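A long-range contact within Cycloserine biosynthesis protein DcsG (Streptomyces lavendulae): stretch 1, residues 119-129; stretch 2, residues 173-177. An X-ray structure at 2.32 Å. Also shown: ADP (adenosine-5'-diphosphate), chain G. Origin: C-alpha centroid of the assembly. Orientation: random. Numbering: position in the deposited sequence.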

# COMPACT_ATOMS: atom_id res chain seq x y z
N ALA A 119 -2.00 11.92 -25.15
CA ALA A 119 -1.48 13.26 -24.90
C ALA A 119 -0.86 13.28 -23.51
O ALA A 119 0.23 13.80 -23.33
CB ALA A 119 -2.60 14.29 -24.98
N ALA A 120 -1.56 12.69 -22.54
CA ALA A 120 -1.08 12.63 -21.17
C ALA A 120 0.31 12.00 -21.09
O ALA A 120 1.17 12.50 -20.37
CB ALA A 120 -2.05 11.83 -20.31
N VAL A 121 0.52 10.90 -21.82
CA VAL A 121 1.81 10.23 -21.81
C VAL A 121 2.89 11.11 -22.44
O VAL A 121 4.01 11.20 -21.92
CB VAL A 121 1.75 8.89 -22.57
CG1 VAL A 121 3.15 8.31 -22.71
CG2 VAL A 121 0.86 7.91 -21.82
N ARG A 122 2.55 11.77 -23.54
CA ARG A 122 3.50 12.63 -24.23
C ARG A 122 3.86 13.87 -23.43
O ARG A 122 5.02 14.27 -23.42
CB ARG A 122 2.97 12.99 -25.61
CG ARG A 122 2.95 11.76 -26.51
CD ARG A 122 2.56 12.03 -27.95
NE ARG A 122 2.88 10.85 -28.76
CZ ARG A 122 2.41 10.63 -29.99
NH1 ARG A 122 1.60 11.51 -30.56
NH2 ARG A 122 2.76 9.53 -30.63
N ASP A 123 2.89 14.48 -22.76
CA ASP A 123 3.21 15.66 -21.96
C ASP A 123 4.17 15.23 -20.86
O ASP A 123 5.13 15.93 -20.54
CB ASP A 123 1.97 16.26 -21.31
CG ASP A 123 2.30 17.43 -20.39
OD1 ASP A 123 2.67 18.50 -20.91
OD2 ASP A 123 2.22 17.27 -19.15
N PHE A 124 3.89 14.07 -20.28
CA PHE A 124 4.70 13.49 -19.20
C PHE A 124 6.16 13.31 -19.62
O PHE A 124 7.07 13.73 -18.90
CB PHE A 124 4.11 12.14 -18.79
CG PHE A 124 4.98 11.37 -17.83
CD1 PHE A 124 5.11 11.78 -16.51
CD2 PHE A 124 5.68 10.25 -18.26
CE1 PHE A 124 5.93 11.08 -15.63
CE2 PHE A 124 6.50 9.54 -17.38
CZ PHE A 124 6.63 9.96 -16.06
N LEU A 125 6.37 12.69 -20.78
CA LEU A 125 7.72 12.46 -21.29
C LEU A 125 8.40 13.77 -21.66
O LEU A 125 9.62 13.89 -21.59
CB LEU A 125 7.67 11.53 -22.50
CG LEU A 125 7.23 10.11 -22.14
CD1 LEU A 125 6.95 9.30 -23.40
CD2 LEU A 125 8.31 9.47 -21.30
N ALA A 126 7.59 14.75 -22.06
CA ALA A 126 8.11 16.06 -22.45
C ALA A 126 8.63 16.79 -21.23
O ALA A 126 9.62 17.51 -21.31
CB ALA A 126 7.01 16.87 -23.13
N ALA A 127 7.95 16.61 -20.11
CA ALA A 127 8.33 17.26 -18.86
C ALA A 127 9.52 16.56 -18.24
O ALA A 127 10.25 17.14 -17.43
CB ALA A 127 7.16 17.24 -17.90
N ARG A 128 9.73 15.30 -18.61
CA ARG A 128 10.84 14.53 -18.06
C ARG A 128 11.69 13.90 -19.16
O ARG A 128 11.80 12.68 -19.25
CB ARG A 128 10.31 13.44 -17.13
CG ARG A 128 9.24 13.92 -16.17
CD ARG A 128 9.04 12.95 -15.02
NE ARG A 128 10.16 13.00 -14.08
CZ ARG A 128 10.46 14.05 -13.33
NH1 ARG A 128 9.72 15.15 -13.40
NH2 ARG A 128 11.50 14.02 -12.50
N PRO A 129 12.32 14.73 -20.01
CA PRO A 129 13.17 14.26 -21.11
C PRO A 129 14.33 13.39 -20.65
O PRO A 129 14.95 12.69 -21.45
CB PRO A 129 13.63 15.55 -21.77
CG PRO A 129 13.73 16.49 -20.60
CD PRO A 129 12.44 16.20 -19.86
N ILE A 173 -1.33 6.66 -12.65
CA ILE A 173 -0.14 7.38 -12.25
C ILE A 173 1.01 7.07 -13.19
O ILE A 173 1.23 5.92 -13.56
CB ILE A 173 0.27 7.03 -10.79
CG1 ILE A 173 -0.59 7.84 -9.82
CG2 ILE A 173 1.74 7.34 -10.55
CD1 ILE A 173 -0.30 7.56 -8.37
N LEU A 174 1.72 8.11 -13.60
CA LEU A 174 2.88 7.99 -14.48
C LEU A 174 4.09 8.40 -13.67
O LEU A 174 4.08 9.47 -13.05
CB LEU A 174 2.74 8.91 -15.70
CG LEU A 174 1.54 8.72 -16.63
CD1 LEU A 174 1.59 9.75 -17.75
CD2 LEU A 174 1.56 7.32 -17.21
N GLN A 175 5.11 7.56 -13.63
CA GLN A 175 6.33 7.90 -12.88
C GLN A 175 7.56 7.50 -13.67
O GLN A 175 7.54 6.55 -14.44
CB GLN A 175 6.41 7.15 -11.54
CG GLN A 175 5.20 7.24 -10.64
CD GLN A 175 5.37 6.40 -9.39
OE1 GLN A 175 5.73 5.23 -9.46
NE2 GLN A 175 5.09 6.99 -8.23
N PRO A 176 8.65 8.25 -13.49
CA PRO A 176 9.86 7.87 -14.23
C PRO A 176 10.35 6.60 -13.55
O PRO A 176 10.12 6.41 -12.35
CB PRO A 176 10.79 9.04 -13.98
CG PRO A 176 10.37 9.54 -12.63
CD PRO A 176 8.86 9.50 -12.75
N TYR A 177 11.00 5.72 -14.30
CA TYR A 177 11.52 4.49 -13.71
C TYR A 177 12.76 4.81 -12.89
O TYR A 177 13.75 5.32 -13.43
CB TYR A 177 11.89 3.47 -14.79
CG TYR A 177 12.24 2.13 -14.20
CD1 TYR A 177 11.23 1.24 -13.81
CD2 TYR A 177 13.56 1.78 -13.96
CE1 TYR A 177 11.54 0.04 -13.18
CE2 TYR A 177 13.88 0.58 -13.32
CZ TYR A 177 12.87 -0.28 -12.94
OH TYR A 177 13.17 -1.46 -12.28
PB ADP G . 1.80 -1.95 -5.93
O1B ADP G . 3.00 -2.76 -5.21
O2B ADP G . 0.85 -1.38 -4.87
O3B ADP G . 1.03 -2.92 -6.84
PA ADP G . 3.94 -0.38 -6.64
O1A ADP G . 4.12 1.07 -6.59
O2A ADP G . 4.53 -0.98 -5.29
O3A ADP G . 2.35 -0.69 -6.81
O5' ADP G . 4.71 -0.94 -7.93
C5' ADP G . 4.88 -2.35 -7.81
C4' ADP G . 6.34 -2.70 -8.13
O4' ADP G . 6.72 -2.13 -9.40
C3' ADP G . 7.29 -2.12 -7.08
O3' ADP G . 7.50 -3.03 -6.00
C2' ADP G . 8.56 -1.83 -7.89
O2' ADP G . 9.44 -2.96 -7.91
C1' ADP G . 8.02 -1.47 -9.29
N9 ADP G . 7.90 0.00 -9.47
C8 ADP G . 6.74 0.74 -9.48
N7 ADP G . 7.00 2.00 -9.72
C5 ADP G . 8.33 2.15 -9.86
C6 ADP G . 9.16 3.21 -10.33
N6 ADP G . 8.64 4.48 -10.54
N1 ADP G . 10.46 2.95 -10.58
C2 ADP G . 10.98 1.73 -10.41
N3 ADP G . 10.24 0.71 -9.98
C4 ADP G . 8.93 0.87 -9.70

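No hydrogen bond crosses between these two stretches; a single aromatic ring, that of Phe124, carries most of the contact. Leu174 CB sits 3.7 Å from the centroid of that ring and only 8° off its normal, so the C-H bonds of a beta carbon lie almost squarely over the pi cloud. The next two residues pass the rim of the same ring: Phe124 CZ comes within 3.6 Å of Gln175 C and 3.7 Å of Pro176 N, both near the ring plane. One side chain thus reads three consecutive strand residues, one by its face and two by its edge.

The backbones make this possible. Helix 119-127 and strand 173-176 run in the same general direction, their axes 27° apart and 9.7 Å away at closest approach. That spacing leaves room for one layer of side chains. The CA atoms of Phe124 and Leu174 are 7.5 Å apart, and both CA-to-CB bonds point toward the opposing stretch, so the two large apolar side chains overlap, the leucine lying across the face of the ring.

Leu174 answers with more than its CB. With chi1 m and chi2 t, it extends CD1 along the helix surface, 3.6 Å from Phe124 CB, 3.8 Å from Ala120 O and 4.1 Å from Val121 CA. Ala120, one turn before Phe124, offers only a methyl toward the strand, and the methyl of Leu174 can approach the helix backbone there. Ala120 O accepts from Phe124 N at 3.1 Å, and Leu174 CD1, a methyl with no polar hydrogen to offer, only packs against it.

One turn beyond Phe124, Arg128 is the first residue to leave helical phi/psi, yet its CA-to-CB bond still points toward the strand. Its NE lies 3.8 Å from Pro176 CG, a packing contact in which the side chain lies against the proline ring without spending its charge on a partner here. Pro176 also meets the aromatic ring, with its CD 4.0 Å from Phe124 CZ.

The second stretch also serves the nucleotide. Gln175 points its CA-to-CB bond away from the helix, and its OE1 accepts a hydrogen bond from ADP N6 at 3.2 Å; Pro176 O accepts another from ADP N6 at 3.0 Å. Tyr177, just after the strand and beyond reach of the helix, lays a ring face against the adenine, its CE1 3.3 Å from ADP C2. The rule to take away is alternation: Leu174 packs on the helix while Gln175, next in the strand, turns to the ligand.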